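Local coordinates for protein uricase (Bacillus fastidiosus, PDB 4R8X) that catalyses, as a urate oxidase, the oxidation of urate, the first step of urate degradation to (S)-allantoin, at residues W206-Q211 and A220-A225; K9-V14 and G42-V47. All coordinates share one frame; numbering follows the deposited sequence.

Contact 1. Residues W206-Q211 and A220-A225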
# COMPACT_ATOMS: atom_id res chain seq x y z
N TRP D 206 16.57 -16.56 13.29
CA TRP D 206 17.48 -17.44 14.03
C TRP D 206 18.28 -18.31 13.08
O TRP D 206 17.91 -18.47 11.91
CB TRP D 206 16.71 -18.29 15.06
CG TRP D 206 15.50 -18.97 14.50
CD1 TRP D 206 15.42 -20.25 14.02
CD2 TRP D 206 14.20 -18.40 14.36
NE1 TRP D 206 14.13 -20.50 13.58
CE2 TRP D 206 13.37 -19.38 13.78
CE3 TRP D 206 13.65 -17.15 14.67
CZ2 TRP D 206 12.02 -19.16 13.50
CZ3 TRP D 206 12.31 -16.92 14.38
CH2 TRP D 206 11.51 -17.92 13.80
N ALA D 207 19.38 -18.86 13.59
CA ALA D 207 20.23 -19.77 12.83
C ALA D 207 20.45 -21.03 13.64
O ALA D 207 20.56 -20.97 14.85
CB ALA D 207 21.58 -19.14 12.50
N TYR D 208 20.52 -22.17 12.95
CA TYR D 208 20.75 -23.46 13.57
C TYR D 208 22.23 -23.84 13.57
O TYR D 208 22.93 -23.62 12.58
CB TYR D 208 20.01 -24.55 12.79
CG TYR D 208 18.50 -24.56 12.92
CD1 TYR D 208 17.70 -23.74 12.12
CD2 TYR D 208 17.87 -25.42 13.79
CE1 TYR D 208 16.31 -23.78 12.22
CE2 TYR D 208 16.49 -25.48 13.90
CZ TYR D 208 15.71 -24.65 13.12
OH TYR D 208 14.34 -24.70 13.21
N GLU D 209 22.69 -24.43 14.67
CA GLU D 209 24.02 -25.04 14.70
C GLU D 209 24.10 -26.17 13.69
O GLU D 209 25.09 -26.30 12.96
CB GLU D 209 24.34 -25.56 16.11
CG GLU D 209 25.75 -26.12 16.26
CD GLU D 209 26.00 -26.71 17.64
OE1 GLU D 209 25.08 -26.66 18.49
OE2 GLU D 209 27.11 -27.21 17.88
N ASN D 210 23.05 -26.99 13.64
CA ASN D 210 22.97 -28.11 12.72
C ASN D 210 21.84 -27.84 11.75
O ASN D 210 20.67 -28.03 12.09
CB ASN D 210 22.74 -29.42 13.48
CG ASN D 210 22.85 -30.64 12.59
OD1 ASN D 210 23.91 -30.93 12.04
ND2 ASN D 210 21.75 -31.37 12.45
N GLN D 211 22.19 -27.38 10.56
CA GLN D 211 21.22 -26.87 9.60
C GLN D 211 20.16 -27.88 9.20
O GLN D 211 19.04 -27.50 8.90
CB GLN D 211 21.94 -26.30 8.37
CG GLN D 211 22.71 -25.01 8.66
CD GLN D 211 23.52 -24.52 7.48
OE1 GLN D 211 23.97 -25.30 6.65
NE2 GLN D 211 23.71 -23.20 7.42
N ALA D 220 11.39 -32.57 17.16
CA ALA D 220 11.82 -32.17 18.49
C ALA D 220 12.94 -31.13 18.41
O ALA D 220 13.14 -30.35 19.33
CB ALA D 220 12.28 -33.37 19.28
N ASN D 221 13.67 -31.14 17.29
CA ASN D 221 14.76 -30.21 17.07
C ASN D 221 14.42 -29.06 16.13
O ASN D 221 15.28 -28.24 15.82
CB ASN D 221 15.98 -30.93 16.51
CG ASN D 221 16.49 -32.00 17.44
OD1 ASN D 221 16.34 -31.90 18.66
ND2 ASN D 221 17.09 -33.03 16.88
N TYR D 222 13.17 -29.02 15.66
CA TYR D 222 12.70 -27.95 14.79
C TYR D 222 12.12 -26.82 15.60
O TYR D 222 11.28 -27.04 16.48
CB TYR D 222 11.64 -28.45 13.80
CG TYR D 222 11.20 -27.33 12.86
CD1 TYR D 222 12.03 -26.92 11.83
CD2 TYR D 222 9.99 -26.66 13.04
CE1 TYR D 222 11.68 -25.90 10.98
CE2 TYR D 222 9.62 -25.62 12.19
CZ TYR D 222 10.48 -25.24 11.16
OH TYR D 222 10.13 -24.22 10.30
N VAL D 223 12.57 -25.60 15.31
CA VAL D 223 12.07 -24.43 16.00
C VAL D 223 10.97 -23.78 15.16
O VAL D 223 11.24 -23.20 14.12
CB VAL D 223 13.19 -23.41 16.29
CG1 VAL D 223 12.65 -22.22 17.07
CG2 VAL D 223 14.32 -24.08 17.06
N ALA D 224 9.73 -23.89 15.62
CA ALA D 224 8.61 -23.26 14.92
C ALA D 224 8.59 -21.76 15.20
O ALA D 224 8.71 -21.34 16.36
CB ALA D 224 7.29 -23.90 15.32
N ALA D 225 8.45 -20.97 14.14
CA ALA D 225 8.36 -19.51 14.28
C ALA D 225 7.27 -19.10 15.26
O ALA D 225 7.41 -18.10 15.96
CB ALA D 225 8.15 -18.84 12.91
O HOH W 1 12.96 -22.73 12.14
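The phenol of Tyr208 reaches from the end of strand 198-208 to the loop at Val223, and its OH accepts a hydrogen bond from the backbone N of Val223 (2.9 Å, angle at the hydrogen 161°). A water completes the polar network. It accepts from the indole N-H of Trp206 NE1 (2.9 Å), donates a hydrogen bond to Val223 O (2.7 Å), and lies 2.6 Å from Tyr208 OH in a further hydrogen bond. The water thus links both aromatic side chains to the carbonyl O of Val223, while Tyr208 OH holds its N-H; it sits in the plane of each ring, at the edge.

Packing fills in around this network. Val223 CG1 stands over one face of the Trp206 indole, offset toward the rim, while Val223 CG2 lies 4.1 Å from Tyr208 CE2. At the far end of the indole, Trp206 CH2 meets Ala225 CB at 3.6 Å. Tyr222 starts with its CB pointing away from the strand, yet its CD1 comes within 3.5 Å of Tyr208 OH; its own hydroxyl is bonded to Glu89. A phenylalanine in place of Tyr208 would probably leave the N-H of Val223 without its acceptor and the water without one of its partners, in a buried spot.

Further out, CB of Tyr208 points toward the loop, and chi1 of -72° sets CG anti to the carbonyl carbon, beside N. Asp213 and Ala214, and Gln162 and Ser164 of strand 156-173, also touch this side chain. Val228 of helix 225-238 touches both Trp206 and Val223. Ala224 is the N-cap residue of that helix, so the arrangement is a strand-to-helix connection of the tunnelling (T-) fold of uricases, where helices pack on an antiparallel sheet.

Contact 2. Residues K9-V14 and G42-V47; sequences KGDVYV and GMNAKV
Asn44 ND2 donates to Asp11 OD1 (2.9 Å, 167° at the hydrogen), the acceptor lying in the amide plane while the nitrogen comes in from above the carboxylate plane. The other end of the amide, Asn44 OD1, accepts a hydrogen bond from a water that in turn accepts from the backbone N of Asp11. Both ends of the amide are therefore held, which fixes its flip.

Backbone bonds run on either side of this pair: Lys9 with Val47, Val12 with Ala45 and Val14 with Met43 are antiparallel hydrogen-bonded pairs. Between Lys9 and Val12 the register slips by one, a beta bulge, where the backbone of Asp11 takes a left-handed conformation (phi 51°).

Asn44 CG lies over one face of the Tyr13 ring, offset toward the rim, with Asn44 ND2 3.4 Å from Tyr13 CZ and the two planes 42° apart. Away from this polar face, Val14 CG1 packs on Met43 CG at 3.5 Å, and Val12 lies against Ala45; helix 69-82 covers Val12, Val14 and Val47, and its Thr69 bonds Lys9 NZ. Helix 88-102 touches Met43 and Val47. Phe298 of a second subunit makes a cation-pi contact with Lys46. The chemistry divides the strand pair into a largely apolar face toward the helices and a polar one, where an amide-carboxylate bond and a water bridge the bulge.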
# COMPACT_ATOMS: atom_id res chain seq x y z
N LYS D 9 12.47 -15.81 -10.79
CA LYS D 9 11.05 -15.49 -10.75
C LYS D 9 10.67 -15.14 -9.34
O LYS D 9 10.97 -15.88 -8.41
CB LYS D 9 10.23 -16.69 -11.22
CG LYS D 9 8.80 -16.36 -11.63
CD LYS D 9 8.76 -15.64 -12.95
CE LYS D 9 7.60 -16.06 -13.80
NZ LYS D 9 7.70 -15.40 -15.13
N GLY D 10 9.98 -14.01 -9.18
CA GLY D 10 9.46 -13.60 -7.89
C GLY D 10 7.95 -13.69 -7.86
O GLY D 10 7.33 -13.89 -8.90
N ASP D 11 7.36 -13.53 -6.67
CA ASP D 11 5.91 -13.67 -6.47
C ASP D 11 5.38 -14.97 -7.04
O ASP D 11 4.29 -15.02 -7.65
CB ASP D 11 5.12 -12.49 -7.04
CG ASP D 11 5.13 -11.27 -6.13
OD1 ASP D 11 5.70 -11.34 -5.01
OD2 ASP D 11 4.56 -10.24 -6.55
N VAL D 12 6.16 -16.03 -6.84
CA VAL D 12 5.68 -17.36 -7.18
C VAL D 12 4.81 -17.86 -6.03
O VAL D 12 5.27 -18.51 -5.08
CB VAL D 12 6.84 -18.36 -7.44
CG1 VAL D 12 6.27 -19.74 -7.79
CG2 VAL D 12 7.74 -17.84 -8.54
N TYR D 13 3.53 -17.53 -6.11
CA TYR D 13 2.59 -17.99 -5.10
C TYR D 13 2.37 -19.47 -5.30
O TYR D 13 2.12 -19.95 -6.41
CB TYR D 13 1.26 -17.23 -5.15
CG TYR D 13 1.37 -15.80 -4.67
CD1 TYR D 13 1.32 -15.49 -3.32
CD2 TYR D 13 1.55 -14.75 -5.58
CE1 TYR D 13 1.42 -14.16 -2.88
CE2 TYR D 13 1.67 -13.44 -5.14
CZ TYR D 13 1.60 -13.16 -3.79
OH TYR D 13 1.69 -11.85 -3.35
N VAL D 14 2.52 -20.22 -4.21
CA VAL D 14 2.32 -21.64 -4.28
C VAL D 14 1.59 -22.11 -3.03
O VAL D 14 2.03 -21.87 -1.91
CB VAL D 14 3.65 -22.39 -4.56
CG1 VAL D 14 4.72 -22.01 -3.58
CG2 VAL D 14 3.43 -23.87 -4.57
N GLY D 42 1.13 -22.74 2.29
CA GLY D 42 1.22 -21.76 1.22
C GLY D 42 2.27 -20.69 1.45
O GLY D 42 2.57 -20.33 2.58
N MET D 43 2.80 -20.16 0.36
CA MET D 43 3.86 -19.17 0.46
C MET D 43 3.97 -18.36 -0.82
O MET D 43 3.47 -18.76 -1.88
CB MET D 43 5.20 -19.85 0.72
CG MET D 43 5.72 -20.61 -0.51
SD MET D 43 6.90 -21.90 -0.17
CE MET D 43 5.81 -23.11 0.58
N ASN D 44 4.66 -17.23 -0.71
CA ASN D 44 5.12 -16.45 -1.83
C ASN D 44 6.61 -16.74 -1.94
O ASN D 44 7.39 -16.29 -1.10
CB ASN D 44 4.87 -14.96 -1.55
CG ASN D 44 5.36 -14.07 -2.67
OD1 ASN D 44 6.18 -14.46 -3.48
ND2 ASN D 44 4.84 -12.83 -2.71
N ALA D 45 7.00 -17.49 -2.98
CA ALA D 45 8.38 -17.88 -3.18
C ALA D 45 9.09 -17.03 -4.23
O ALA D 45 8.47 -16.54 -5.18
CB ALA D 45 8.48 -19.36 -3.55
N LYS D 46 10.40 -16.89 -4.07
CA LYS D 46 11.24 -16.14 -4.99
C LYS D 46 12.50 -16.95 -5.24
O LYS D 46 13.23 -17.28 -4.30
CB LYS D 46 11.61 -14.78 -4.39
CG LYS D 46 12.39 -13.87 -5.32
CD LYS D 46 12.70 -12.54 -4.65
CE LYS D 46 13.42 -11.59 -5.60
NZ LYS D 46 13.26 -10.19 -5.12
N VAL D 47 12.73 -17.29 -6.50
CA VAL D 47 13.88 -18.12 -6.86
C VAL D 47 14.88 -17.34 -7.69
O VAL D 47 14.48 -16.60 -8.59
CB VAL D 47 13.46 -19.41 -7.62
CG1 VAL D 47 12.63 -19.08 -8.87
CG2 VAL D 47 14.69 -20.26 -7.97
O HOH W 2 8.52 -12.87 -4.11

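In the fold
Contact 2 comes first along the chain and is complete before contact 1 begins; the two lie in separate halves of the uricase chain. Their centres are 23 Å apart and their nearest atoms about 11 Å, so they do not touch, but both reach the same antiparallel sheet. Contact 2 joins neighbouring strands 5-17 and 40-50, whereas contact 1 ties the end of strand 198-208 to the loop before helix 225-238. Strands 108-125, 143-153 and 156-173 link strand 40-50 to strand 198-208 across the sheet. Contact 1 is internal to its subunit, while at contact 2 a second subunit continues the sheet, consistent with a role in tetramer assembly.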